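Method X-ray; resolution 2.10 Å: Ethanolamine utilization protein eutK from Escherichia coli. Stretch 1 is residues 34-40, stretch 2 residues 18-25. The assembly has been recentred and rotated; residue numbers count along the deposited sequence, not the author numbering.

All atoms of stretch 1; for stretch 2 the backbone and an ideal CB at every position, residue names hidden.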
ATOM      1  N   LYS B  34      -5.142   1.255  15.838  1.00 34.61           N
ATOM      2  CA  LYS B  34      -4.469   2.302  15.072  1.00 35.33           C
ATOM      3  C   LYS B  34      -4.707   2.136  13.552  1.00 32.56           C
ATOM      4  O   LYS B  34      -4.918   3.120  12.830  1.00 28.40           O
ATOM      5  CB  LYS B  34      -2.980   2.277  15.423  1.00 36.74           C
ATOM      6  CG  LYS B  34      -2.089   3.330  14.780  1.00 42.85           C
ATOM      7  CD  LYS B  34      -0.643   3.162  15.345  1.00 50.42           C
ATOM      8  CE  LYS B  34       0.338   4.248  14.897  1.00 56.58           C
ATOM      9  NZ  LYS B  34       1.158   3.802  13.727  1.00 65.44           N
ATOM     10  N   ALA B  35      -4.676   0.891  13.080  1.00 27.86           N
ATOM     11  CA  ALA B  35      -5.005   0.562  11.683  1.00 29.90           C
ATOM     12  C   ALA B  35      -6.460   0.945  11.387  1.00 28.15           C
ATOM     13  O   ALA B  35      -6.737   1.563  10.357  1.00 26.78           O
ATOM     14  CB  ALA B  35      -4.735  -0.949  11.358  1.00 24.62           C
ATOM     15  N   ARG B  36      -7.363   0.582  12.291  1.00 28.08           N
ATOM     16  CA  ARG B  36      -8.785   0.830  12.122  1.00 30.45           C
ATOM     17  C   ARG B  36      -9.053   2.324  12.040  1.00 29.47           C
ATOM     18  O   ARG B  36      -9.776   2.789  11.180  1.00 26.88           O
ATOM     19  CB  ARG B  36      -9.581   0.343  13.311  1.00 31.12           C
ATOM     20  CG  ARG B  36      -9.952  -1.083  13.320  1.00 46.89           C
ATOM     21  CD  ARG B  36     -11.116  -1.251  14.319  1.00 59.64           C
ATOM     22  NE  ARG B  36     -11.522  -2.641  14.500  1.00 68.67           N
ATOM     23  CZ  ARG B  36     -11.180  -3.418  15.525  1.00 73.33           C
ATOM     24  NH1 ARG B  36     -10.391  -2.975  16.508  1.00 73.42           N
ATOM     25  NH2 ARG B  36     -11.650  -4.659  15.564  1.00 76.55           N
ATOM     26  N   ASN B  37      -8.480   3.060  12.977  1.00 29.89           N
ATOM     27  CA  ASN B  37      -8.543   4.523  12.956  1.00 32.86           C
ATOM     28  C   ASN B  37      -8.037   5.183  11.684  1.00 32.07           C
ATOM     29  O   ASN B  37      -8.666   6.113  11.175  1.00 28.53           O
ATOM     30  CB  ASN B  37      -7.748   5.095  14.095  1.00 36.56           C
ATOM     31  CG  ASN B  37      -8.613   5.719  15.075  1.00 49.01           C
ATOM     32  OD1 ASN B  37      -8.739   6.950  15.094  1.00 59.90           O
ATOM     33  ND2 ASN B  37      -9.329   4.889  15.839  1.00 48.66           N
ATOM     34  N   ALA B  38      -6.894   4.708  11.193  1.00 27.63           N
ATOM     35  CA  ALA B  38      -6.332   5.197   9.935  1.00 27.62           C
ATOM     36  C   ALA B  38      -7.318   5.029   8.807  1.00 24.69           C
ATOM     37  O   ALA B  38      -7.603   5.964   8.080  1.00 27.16           O
ATOM     38  CB  ALA B  38      -5.049   4.451   9.595  1.00 24.86           C
ATOM     39  N   LEU B  39      -7.830   3.806   8.680  1.00 24.86           N
ATOM     40  CA  LEU B  39      -8.749   3.460   7.619  1.00 23.25           C
ATOM     41  C   LEU B  39     -10.056   4.230   7.760  1.00 23.70           C
ATOM     42  O   LEU B  39     -10.572   4.736   6.769  1.00 24.64           O
ATOM     43  CB  LEU B  39      -9.009   1.977   7.598  1.00 23.13           C
ATOM     44  CG  LEU B  39      -7.877   1.107   7.057  1.00 21.66           C
ATOM     45  CD1 LEU B  39      -8.069  -0.355   7.562  1.00 23.34           C
ATOM     46  CD2 LEU B  39      -7.791   1.189   5.524  1.00 21.33           C
ATOM     47  N   GLU B  40     -10.571   4.352   8.979  1.00 25.20           N
ATOM     48  CA  GLU B  40     -11.849   5.083   9.211  1.00 26.70           C
ATOM     49  C   GLU B  40     -11.698   6.566   8.889  1.00 25.37           C
ATOM     50  O   GLU B  40     -12.575   7.174   8.278  1.00 22.19           O
ATOM     51  CB  GLU B  40     -12.342   4.891  10.650  1.00 27.76           C
ATOM     52  CG  GLU B  40     -12.934   3.521  10.906  1.00 29.88           C
ATOM     53  CD  GLU B  40     -14.264   3.363  10.186  1.00 35.88           C
ATOM     54  OE1 GLU B  40     -14.439   2.462   9.339  1.00 33.89           O
ATOM     55  OE2 GLU B  40     -15.142   4.180  10.460  1.00 29.28           O
ATOM     56  N   UNK B  18      -9.703  -4.367  -1.851  1.00 29.72           N
ATOM     57  CA  UNK B  18     -10.236  -4.183  -0.512  1.00 30.43           C
ATOM     58  C   UNK B  18      -9.291  -4.693   0.542  1.00 28.80           C
ATOM     59  O   UNK B  18      -8.786  -5.805   0.450  1.00 28.17           O
ATOM     60  CB  UNK B  18     -11.590  -4.883  -0.375  1.00 30.43           C
ATOM     61  N   UNK B  19      -9.055  -3.878   1.552  1.00 26.48           N
ATOM     62  CA  UNK B  19      -8.168  -4.251   2.636  1.00 27.50           C
ATOM     63  C   UNK B  19      -8.876  -4.115   3.967  1.00 25.58           C
ATOM     64  O   UNK B  19      -9.761  -3.288   4.121  1.00 25.60           O
ATOM     65  CB  UNK B  19      -6.899  -3.396   2.616  1.00 27.50           C
ATOM     66  N   UNK B  20      -8.443  -4.906   4.924  1.00 26.89           N
ATOM     67  CA  UNK B  20      -9.045  -4.966   6.232  1.00 25.50           C
ATOM     68  C   UNK B  20      -8.103  -4.289   7.177  1.00 26.44           C
ATOM     69  O   UNK B  20      -6.915  -4.146   6.884  1.00 23.39           O
ATOM     70  CB  UNK B  20      -9.345  -6.403   6.665  1.00 25.50           C
ATOM     71  N   UNK B  21      -8.636  -3.856   8.323  1.00 23.91           N
ATOM     72  CA  UNK B  21      -7.824  -3.301   9.383  1.00 25.79           C
ATOM     73  C   UNK B  21      -6.757  -4.315   9.872  1.00 27.62           C
ATOM     74  O   UNK B  21      -5.616  -3.949  10.203  1.00 27.28           O
ATOM     75  CB  UNK B  21      -8.722  -2.866  10.543  1.00 25.79           C
ATOM     76  N   UNK B  22      -7.143  -5.585   9.927  1.00 27.83           N
ATOM     77  CA  UNK B  22      -6.215  -6.639  10.289  1.00 27.37           C
ATOM     78  C   UNK B  22      -5.039  -6.691   9.334  1.00 26.72           C
ATOM     79  O   UNK B  22      -3.895  -6.791   9.755  1.00 27.16           O
ATOM     80  CB  UNK B  22      -6.930  -7.991  10.317  1.00 27.37           C
ATOM     81  N   UNK B  23      -5.320  -6.646   8.031  1.00 28.99           N
ATOM     82  CA  UNK B  23      -4.237  -6.683   7.035  1.00 28.71           C
ATOM     83  C   UNK B  23      -3.344  -5.472   7.124  1.00 28.19           C
ATOM     84  O   UNK B  23      -2.112  -5.585   7.025  1.00 30.04           O
ATOM     85  CB  UNK B  23      -4.812  -6.786   5.621  1.00 28.71           C
ATOM     86  N   UNK B  24      -3.947  -4.290   7.252  1.00 26.16           N
ATOM     87  CA  UNK B  24      -3.159  -3.058   7.412  1.00 27.68           C
ATOM     88  C   UNK B  24      -2.289  -3.105   8.680  1.00 30.51           C
ATOM     89  O   UNK B  24      -1.069  -2.739   8.635  1.00 29.12           O
ATOM     90  CB  UNK B  24      -4.088  -1.843   7.463  1.00 27.68           C
ATOM     91  N   UNK B  25      -2.863  -3.586   9.783  1.00 27.73           N
ATOM     92  CA  UNK B  25      -2.099  -3.714  11.029  1.00 29.09           C
ATOM     93  C   UNK B  25      -0.887  -4.627  10.823  1.00 29.52           C
ATOM     94  O   UNK B  25       0.207  -4.318  11.257  1.00 31.98           O
ATOM     95  CB  UNK B  25      -2.987  -4.258  12.150  1.00 29.09           C
TER

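Position 18 has phi/psi of 136/132, and a positive phi by itself favours glycine; nothing of stretch 1 lies within 5.5 Å of the ideal CB. The residue is Gly 18, the first to leave helical angles after a preceding helix.

At position 19 the backbone is extended (-125/153). CA-to-CB points toward stretch 1, yet the ideal CB has no neighbour there within 5.5 Å, so a small residue would fall short, while a long apolar one could reach the methyls of Leu 39. Met 19 does so: with chi1 at 66° (p), its CG comes 4.1 Å from Leu 39 CD2.

Position 20 (-107/159) precedes the helical angles that begin at 21, and its CA-to-CB points away from stretch 1. Serine, threonine, aspartate or asparagine would suit, since each can accept from a free amide of the first turn. Thr 20 is the N-cap: its OG1 accepts from the N of residue 23 at 3.0 Å.

Position 21 faces the partner most closely. Its ideal CB is 3.5 Å from Arg 36 CG, 4.0 Å from Leu 39 CD1 and 4.5 Å from Ala 35 CB. With carbon on these sides, a small side chain such as alanine or perhaps serine suits best. The residue is Ala 21, whose CB packs 3.5 Å from Arg 36 CG and 3.9 Å from Leu 39 CD1; its O lies 3.3 Å from Ala 35 CB.

Position 22 points away, with room for a side chain, so many residues would fit. Gly 22 leaves that space unused.

Position 23 points sideways, with nothing of stretch 1 near its ideal CB. Stretch 1 sets little preference, but a side chain able to accept from the N of Thr 20 would complete the cap. Glu 23 does this: Thr 20 N donates to Glu 23 OE1 at 3.0 Å.

Position 24 points toward stretch 1, its ideal CB 4.0 Å from Ala 35 CB and 4.3 Å from Leu 39 CD1. These carbon neighbours favour an apolar side chain such as valine, isoleucine or leucine. Val 24, with chi1 at 171° (t), divides its methyls: CG1 lies 3.9 Å from Ala 35 CB, CG2 4.0 Å from Leu 39 CD1.

Position 25 points sideways, but its ideal CB is 3.8 Å from Ala 35 CB. A small apolar residue suits this close approach. Ala 25 meets Ala 35 methyl to methyl, CB to CB, at 3.8 Å.

Stretch 2 (18-25) GMTAGEVA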
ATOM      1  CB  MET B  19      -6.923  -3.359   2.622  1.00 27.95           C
ATOM      2  CG  MET B  19      -7.149  -1.912   2.910  1.00 29.93           C
ATOM      3  SD  MET B  19      -5.717  -0.804   2.424  1.00 34.92           S
ATOM      4  CE  MET B  19      -6.636   0.373   1.433  1.00 38.78           C
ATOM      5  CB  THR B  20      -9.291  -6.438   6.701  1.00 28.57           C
ATOM      6  OG1 THR B  20      -8.043  -7.128   6.876  1.00 25.28           O
ATOM      7  CG2 THR B  20     -10.162  -7.211   5.703  1.00 26.97           C
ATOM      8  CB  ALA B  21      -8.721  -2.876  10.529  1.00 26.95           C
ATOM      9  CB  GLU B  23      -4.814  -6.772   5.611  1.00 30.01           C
ATOM     10  CG  GLU B  23      -5.380  -8.120   5.266  1.00 33.68           C
ATOM     11  CD  GLU B  23      -6.400  -8.060   4.119  1.00 42.17           C
ATOM     12  OE1 GLU B  23      -6.659  -6.951   3.585  1.00 43.84           O
ATOM     13  OE2 GLU B  23      -6.940  -9.124   3.746  1.00 47.22           O
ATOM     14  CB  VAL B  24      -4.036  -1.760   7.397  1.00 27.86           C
ATOM     15  CG1 VAL B  24      -3.218  -0.569   7.784  1.00 27.40           C
ATOM     16  CG2 VAL B  24      -4.640  -1.566   6.008  1.00 28.48           C
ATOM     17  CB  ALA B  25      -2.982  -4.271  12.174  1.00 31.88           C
TER
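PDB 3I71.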